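PDB 3EXC: uncharacterized protein from Sulfolobus solfataricus, which cleaves single-stranded RNA as a homodimeric, CRISPR-associated Cas2 endoribonuclease of the antiviral defence system. Local coordinates for residues Met4-Val9 / Lys48-Val53; Val8-Ser13 / Asn23-Leu28. The protein carries 2 engineered substitutions. All blocks are in the same frame, centred on the assembly; numbering follows the deposited sequence.

Interaction 1 of 2, residues Met4-Val9 / Lys48-Val53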
loop_
_atom_site.group_PDB
_atom_site.type_symbol
_atom_site.label_atom_id
_atom_site.label_comp_id
_atom_site.label_asym_id
_atom_site.label_seq_id
_atom_site.Cartn_x
_atom_site.Cartn_y
_atom_site.Cartn_z
HETATM N N MSE A 4 5.559 5.781 16.076
HETATM C CA MSE A 4 6.171 5.488 14.742
HETATM C C MSE A 4 5.716 4.149 14.038
HETATM O O MSE A 4 6.016 3.059 14.533
HETATM C CB MSE A 4 7.715 5.500 14.904
HETATM C CG MSE A 4 8.461 6.814 14.501
HETATM SE SE MSE A 4 7.652 7.765 12.889
HETATM C CE MSE A 4 6.344 9.057 13.764
ATOM N N LYS A 5 5.021 4.226 12.900
ATOM C CA LYS A 5 4.609 3.046 12.164
ATOM C C LYS A 5 5.345 2.864 10.852
ATOM O O LYS A 5 6.044 3.744 10.359
ATOM C CB LYS A 5 3.132 3.131 11.825
ATOM C CG LYS A 5 2.342 3.437 12.977
ATOM C CD LYS A 5 1.305 2.415 13.037
ATOM C CE LYS A 5 1.630 1.414 14.100
ATOM N NZ LYS A 5 1.066 0.196 13.548
ATOM N N LEU A 6 5.142 1.723 10.230
ATOM C CA LEU A 6 5.483 1.633 8.842
ATOM C C LEU A 6 4.590 0.734 8.144
ATOM O O LEU A 6 3.954 -0.096 8.751
ATOM C CB LEU A 6 6.946 1.251 8.631
ATOM C CG LEU A 6 7.535 0.034 9.253
ATOM C CD1 LEU A 6 6.858 -1.125 8.667
ATOM C CD2 LEU A 6 8.972 0.104 8.806
ATOM N N LEU A 7 4.480 0.977 6.847
ATOM C CA LEU A 7 3.716 0.169 5.913
ATOM C C LEU A 7 4.694 -0.456 4.957
ATOM O O LEU A 7 5.642 0.223 4.505
ATOM C CB LEU A 7 2.895 1.027 4.981
ATOM C CG LEU A 7 1.814 1.824 5.604
ATOM C CD1 LEU A 7 1.260 2.694 4.437
ATOM C CD2 LEU A 7 0.830 0.764 6.030
ATOM N N VAL A 8 4.436 -1.709 4.632
ATOM C CA VAL A 8 5.134 -2.341 3.549
ATOM C C VAL A 8 4.053 -2.706 2.563
ATOM O O VAL A 8 3.124 -3.451 2.900
ATOM C CB VAL A 8 5.768 -3.625 4.024
ATOM C CG1 VAL A 8 6.493 -4.290 2.878
ATOM C CG2 VAL A 8 6.735 -3.257 5.106
ATOM N N VAL A 9 4.173 -2.206 1.356
ATOM C CA VAL A 9 3.273 -2.484 0.291
ATOM C C VAL A 9 4.076 -3.151 -0.821
ATOM O O VAL A 9 5.089 -2.632 -1.304
ATOM C CB VAL A 9 2.673 -1.124 -0.221
ATOM C CG1 VAL A 9 1.674 -1.325 -1.352
ATOM C CG2 VAL A 9 1.954 -0.435 0.943
ATOM N N LYS A 48 17.072 -2.394 9.271
ATOM C CA LYS A 48 18.096 -2.938 8.390
ATOM C C LYS A 48 17.790 -4.387 8.010
ATOM O O LYS A 48 18.026 -4.792 6.863
ATOM C CB LYS A 48 19.461 -2.802 9.049
ATOM C CG LYS A 48 20.613 -2.697 8.060
ATOM C CD LYS A 48 20.473 -1.545 7.003
ATOM C CE LYS A 48 21.774 -1.466 6.152
ATOM N NZ LYS A 48 23.006 -1.724 7.034
ATOM N N ASP A 49 17.225 -5.136 8.965
ATOM C CA ASP A 49 16.768 -6.501 8.716
ATOM C C ASP A 49 15.578 -6.617 7.809
ATOM O O ASP A 49 15.541 -7.531 6.981
ATOM C CB ASP A 49 16.485 -7.239 10.004
ATOM C CG ASP A 49 17.732 -7.793 10.593
ATOM O OD1 ASP A 49 17.633 -8.582 11.549
ATOM O OD2 ASP A 49 18.836 -7.449 10.087
ATOM N N LEU A 50 14.612 -5.703 7.985
ATOM C CA LEU A 50 13.464 -5.569 7.100
ATOM C C LEU A 50 13.894 -5.393 5.629
ATOM O O LEU A 50 13.458 -6.134 4.749
ATOM C CB LEU A 50 12.533 -4.426 7.539
ATOM C CG LEU A 50 11.317 -4.205 6.663
ATOM C CD1 LEU A 50 10.522 -5.460 6.686
ATOM C CD2 LEU A 50 10.475 -3.052 7.206
ATOM N N VAL A 51 14.763 -4.434 5.367
ATOM C CA VAL A 51 15.204 -4.202 4.021
ATOM C C VAL A 51 15.938 -5.417 3.473
ATOM O O VAL A 51 15.676 -5.814 2.331
ATOM C CB VAL A 51 16.047 -2.915 3.941
ATOM C CG1 VAL A 51 16.696 -2.741 2.587
ATOM C CG2 VAL A 51 15.167 -1.691 4.270
ATOM N N ARG A 52 16.820 -6.027 4.271
ATOM C CA ARG A 52 17.570 -7.207 3.818
ATOM C C ARG A 52 16.572 -8.323 3.481
ATOM O O ARG A 52 16.623 -8.915 2.418
ATOM C CB ARG A 52 18.609 -7.642 4.855
ATOM C CG ARG A 52 20.050 -7.872 4.302
ATOM C CD ARG A 52 20.784 -9.079 4.971
ATOM N NE ARG A 52 20.233 -9.559 6.283
ATOM C CZ ARG A 52 20.827 -10.478 7.087
ATOM N NH1 ARG A 52 20.243 -10.827 8.233
ATOM N NH2 ARG A 52 22.010 -11.055 6.753
ATOM N N VAL A 53 15.603 -8.581 4.335
ATOM C CA VAL A 53 14.605 -9.604 4.027
ATOM C C VAL A 53 13.886 -9.375 2.714
ATOM O O VAL A 53 13.768 -10.282 1.881
ATOM C CB VAL A 53 13.551 -9.668 5.139
ATOM C CG1 VAL A 53 12.183 -10.290 4.658
ATOM C CG2 VAL A 53 14.133 -10.334 6.373
#
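Torsions bring Leu-6 and Leu-50 together: chi1 of 54° sets Leu-6 CG between its own backbone N and carbonyl carbon, and chi1 of 179° swings Leu-50 CG away from its backbone N. In both, the second torsion leaves CD2 as the outermost branch, opposite CA, and the side chains meet tip to tip, with Leu-6 CD2 3.8 Å from Leu-50 CD2. The same Leu-50 methyl also meets Val-8, whose CG2 lies 4.3 Å away, a looser approach. Leu-50 CD2 therefore sits over two residues spaced i and i+2 on one strand, which accordingly use the same face of the sheet. The backbones stay well apart: even the closest pair of CA atoms, Val-8 CA and Leu-50 CA, is separated by 9.6 Å, so the joint is made wholly by apolar branches. About 93 Å² is buried in total, and all three participants are buried in the assembly. Leu-30 touches both strand residues as well, and Ile-67 and Val-65 of strand 64-70 pack on Leu-6 and Val-8 respectively. The intervening Leu-7 instead packs on Leu-7 of the second subunit, evidence that the strand separates a helix-covered core from the dimer interface. Helix 47-57 laid on central strand 5-11 in this way is the packing of a ferredoxin-like, double split beta-alpha-beta fold.

Interaction 2 of 2, residues Val8-Ser13 / Asn23-Leu28. With NA (sodium ion), chain C.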
loop_
_atom_site.group_PDB
_atom_site.type_symbol
_atom_site.label_atom_id
_atom_site.label_comp_id
_atom_site.label_asym_id
_atom_site.label_seq_id
_atom_site.Cartn_x
_atom_site.Cartn_y
_atom_site.Cartn_z
ATOM N N VAL A 8 4.436 -1.709 4.632
ATOM C CA VAL A 8 5.134 -2.341 3.549
ATOM C C VAL A 8 4.053 -2.706 2.563
ATOM O O VAL A 8 3.124 -3.451 2.900
ATOM C CB VAL A 8 5.768 -3.625 4.024
ATOM C CG1 VAL A 8 6.493 -4.290 2.878
ATOM C CG2 VAL A 8 6.735 -3.257 5.106
ATOM N N VAL A 9 4.173 -2.206 1.356
ATOM C CA VAL A 9 3.273 -2.484 0.291
ATOM C C VAL A 9 4.076 -3.151 -0.821
ATOM O O VAL A 9 5.089 -2.632 -1.304
ATOM C CB VAL A 9 2.673 -1.124 -0.221
ATOM C CG1 VAL A 9 1.674 -1.325 -1.352
ATOM C CG2 VAL A 9 1.954 -0.435 0.943
ATOM N N TYR A 10 3.604 -4.272 -1.332
ATOM C CA TYR A 10 4.390 -4.963 -2.377
ATOM C C TYR A 10 3.607 -5.359 -3.677
ATOM O O TYR A 10 2.339 -5.522 -3.717
ATOM C CB TYR A 10 5.174 -6.141 -1.768
ATOM C CG TYR A 10 4.344 -7.099 -0.961
ATOM C CD1 TYR A 10 4.113 -6.882 0.390
ATOM C CD2 TYR A 10 3.774 -8.248 -1.550
ATOM C CE1 TYR A 10 3.293 -7.774 1.140
ATOM C CE2 TYR A 10 2.980 -9.145 -0.807
ATOM C CZ TYR A 10 2.762 -8.882 0.544
ATOM O OH TYR A 10 2.000 -9.731 1.310
ATOM N N ASP A 11 4.382 -5.550 -4.742
ATOM C CA ASP A 11 3.887 -5.922 -6.044
ATOM C C ASP A 11 4.924 -6.983 -6.474
ATOM O O ASP A 11 6.006 -6.698 -7.026
ATOM C CB ASP A 11 3.834 -4.633 -6.896
ATOM C CG ASP A 11 3.626 -4.888 -8.400
ATOM O OD1 ASP A 11 3.577 -6.088 -8.824
ATOM O OD2 ASP A 11 3.554 -3.860 -9.177
ATOM N N VAL A 12 4.621 -8.225 -6.126
ATOM C CA VAL A 12 5.516 -9.292 -6.357
ATOM C C VAL A 12 4.896 -10.235 -7.385
ATOM O O VAL A 12 3.900 -10.874 -7.071
ATOM C CB VAL A 12 5.788 -10.058 -5.059
ATOM C CG1 VAL A 12 6.524 -11.326 -5.363
ATOM C CG2 VAL A 12 6.607 -9.165 -4.091
ATOM N N SER A 13 5.468 -10.310 -8.599
ATOM C CA SER A 13 4.921 -11.184 -9.669
ATOM C C SER A 13 4.864 -12.682 -9.365
ATOM O O SER A 13 3.782 -13.249 -9.426
ATOM C CB SER A 13 5.568 -10.926 -11.038
ATOM O OG SER A 13 4.926 -9.786 -11.617
ATOM N N ASN A 23 4.975 -14.356 4.628
ATOM C CA ASN A 23 5.361 -15.193 5.783
ATOM C C ASN A 23 6.437 -14.546 6.603
ATOM O O ASN A 23 6.383 -14.582 7.838
ATOM C CB ASN A 23 5.884 -16.586 5.365
ATOM C CG ASN A 23 4.779 -17.519 4.912
ATOM O OD1 ASN A 23 3.573 -17.190 5.018
ATOM N ND2 ASN A 23 5.168 -18.660 4.350
ATOM N N ASN A 24 7.434 -13.994 5.911
ATOM C CA ASN A 24 8.530 -13.309 6.606
ATOM C C ASN A 24 8.211 -11.986 7.269
ATOM O O ASN A 24 8.685 -11.693 8.369
ATOM C CB ASN A 24 9.724 -13.199 5.710
ATOM C CG ASN A 24 10.520 -14.493 5.710
ATOM O OD1 ASN A 24 10.269 -15.404 4.883
ATOM N ND2 ASN A 24 11.423 -14.624 6.705
ATOM N N LEU A 25 7.405 -11.191 6.605
ATOM C CA LEU A 25 6.820 -10.000 7.248
ATOM C C LEU A 25 6.027 -10.351 8.554
ATOM O O LEU A 25 6.162 -9.640 9.529
ATOM C CB LEU A 25 5.966 -9.194 6.219
ATOM C CG LEU A 25 6.618 -8.704 4.919
ATOM C CD1 LEU A 25 5.580 -7.978 4.046
ATOM C CD2 LEU A 25 7.756 -7.778 5.268
ATOM N N LYS A 26 5.220 -11.424 8.588
ATOM C CA LYS A 26 4.555 -11.794 9.844
ATOM C C LYS A 26 5.645 -12.118 10.877
ATOM O O LYS A 26 5.584 -11.652 12.015
ATOM C CB LYS A 26 3.642 -13.022 9.714
ATOM C CG LYS A 26 2.407 -12.790 8.892
ATOM C CD LYS A 26 1.651 -14.145 8.725
ATOM C CE LYS A 26 1.025 -14.373 7.275
ATOM N NZ LYS A 26 -0.275 -13.647 6.912
ATOM N N LYS A 27 6.662 -12.892 10.474
ATOM C CA LYS A 27 7.685 -13.329 11.424
ATOM C C LYS A 27 8.362 -12.154 12.103
ATOM O O LYS A 27 8.665 -12.239 13.291
ATOM C CB LYS A 27 8.741 -14.235 10.776
ATOM C CG LYS A 27 8.287 -15.672 10.464
ATOM C CD LYS A 27 9.420 -16.498 9.762
ATOM C CE LYS A 27 10.831 -15.941 10.052
ATOM N NZ LYS A 27 11.875 -17.029 10.210
ATOM N N LEU A 28 8.592 -11.068 11.361
ATOM C CA LEU A 28 9.236 -9.878 11.936
ATOM C C LEU A 28 8.246 -9.068 12.775
ATOM O O LEU A 28 8.540 -7.890 13.102
ATOM C CB LEU A 28 9.817 -8.949 10.840
ATOM C CG LEU A 28 10.784 -9.454 9.766
ATOM C CD1 LEU A 28 11.333 -8.308 8.998
ATOM C CD2 LEU A 28 11.908 -10.205 10.371
HETATM NA NA NA C . 0.712 -3.551 -4.893
HETATM O O HOH W 1 -0.970 -3.321 -2.646
HETATM O O HOH W 2 -0.268 -6.012 -5.521
#
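The backbone O of Tyr-10, whose ring meets Leu-25 across this contact, holds a sodium ion at 2.8 Å. Water 2 lies 2.7 Å from the sodium and water 1 2.8 Å from it, and OE1 of Gln-34 of the second subunit is a further ligand, so the ion bridges the dimer. The segments belong to the first split beta-alpha-beta unit of the ferredoxin-like fold: strand 5-11 carries the carbonyl, and helix 15-27 covers the sheet face to which the Tyr-10 side chain turns. Asp-11, predicted to be the catalytic magnesium ligand, is next in sequence but does not coordinate this sodium, for its OD2 is 5.2 Å from the ion. That oxygen is hydrogen-bonded by the backbone N of Arg-35 of the second subunit, which would help to position the carboxylate.

On the helix side the joint depends on one methyl group. Leu-25 CG stands opposite its carbonyl carbon (chi1 -57°), and chi2 of 178° extends CD1 toward the strand. The side chains of Tyr-10 and Leu-25 run past one another in antiparallel fashion, and the methyl comes to the ring obliquely, alongside its CD1-CE1 bond. Val-8 approaches differently, tip to tip, using CG1, the branch placed opposite its backbone N. Arg-18, Leu-21 and Ala-22 of the same helix also touch Tyr-10, and Phe-38 of strand 37-41 packs on both Tyr-10 and Leu-25. The two segments bury 107 Å² between them, entirely through apolar contacts. Measured from Leu-25 CD1, the distances are 3.7 Å to Tyr-10 CE1, 4.1 Å to Tyr-10 CD1 and 4.0 Å to Val-8 CG1.

In the fold
From the N terminus, strand 5-11 supplies the first segment of both contacts, which share Val-8 and Val-9. Interaction 2 closes first, after nine intervening residues, eight of them helical, when helix 15-27 returns over the strand. The chain then forms the hairpin of strands 31-34 and 37-41 before helix 47-57 closes interaction 1 across 38 residues. The shorter closure thus nests within the longer, except that their first segments overlap. Their centres are 9 Å apart, and the helices also meet directly: Leu-50 CD1 is 3.8 Å from Leu-28 CD1 and 3.9 Å from Leu-25 CD2. Together they tie both helices to one face of the antiparallel sheet.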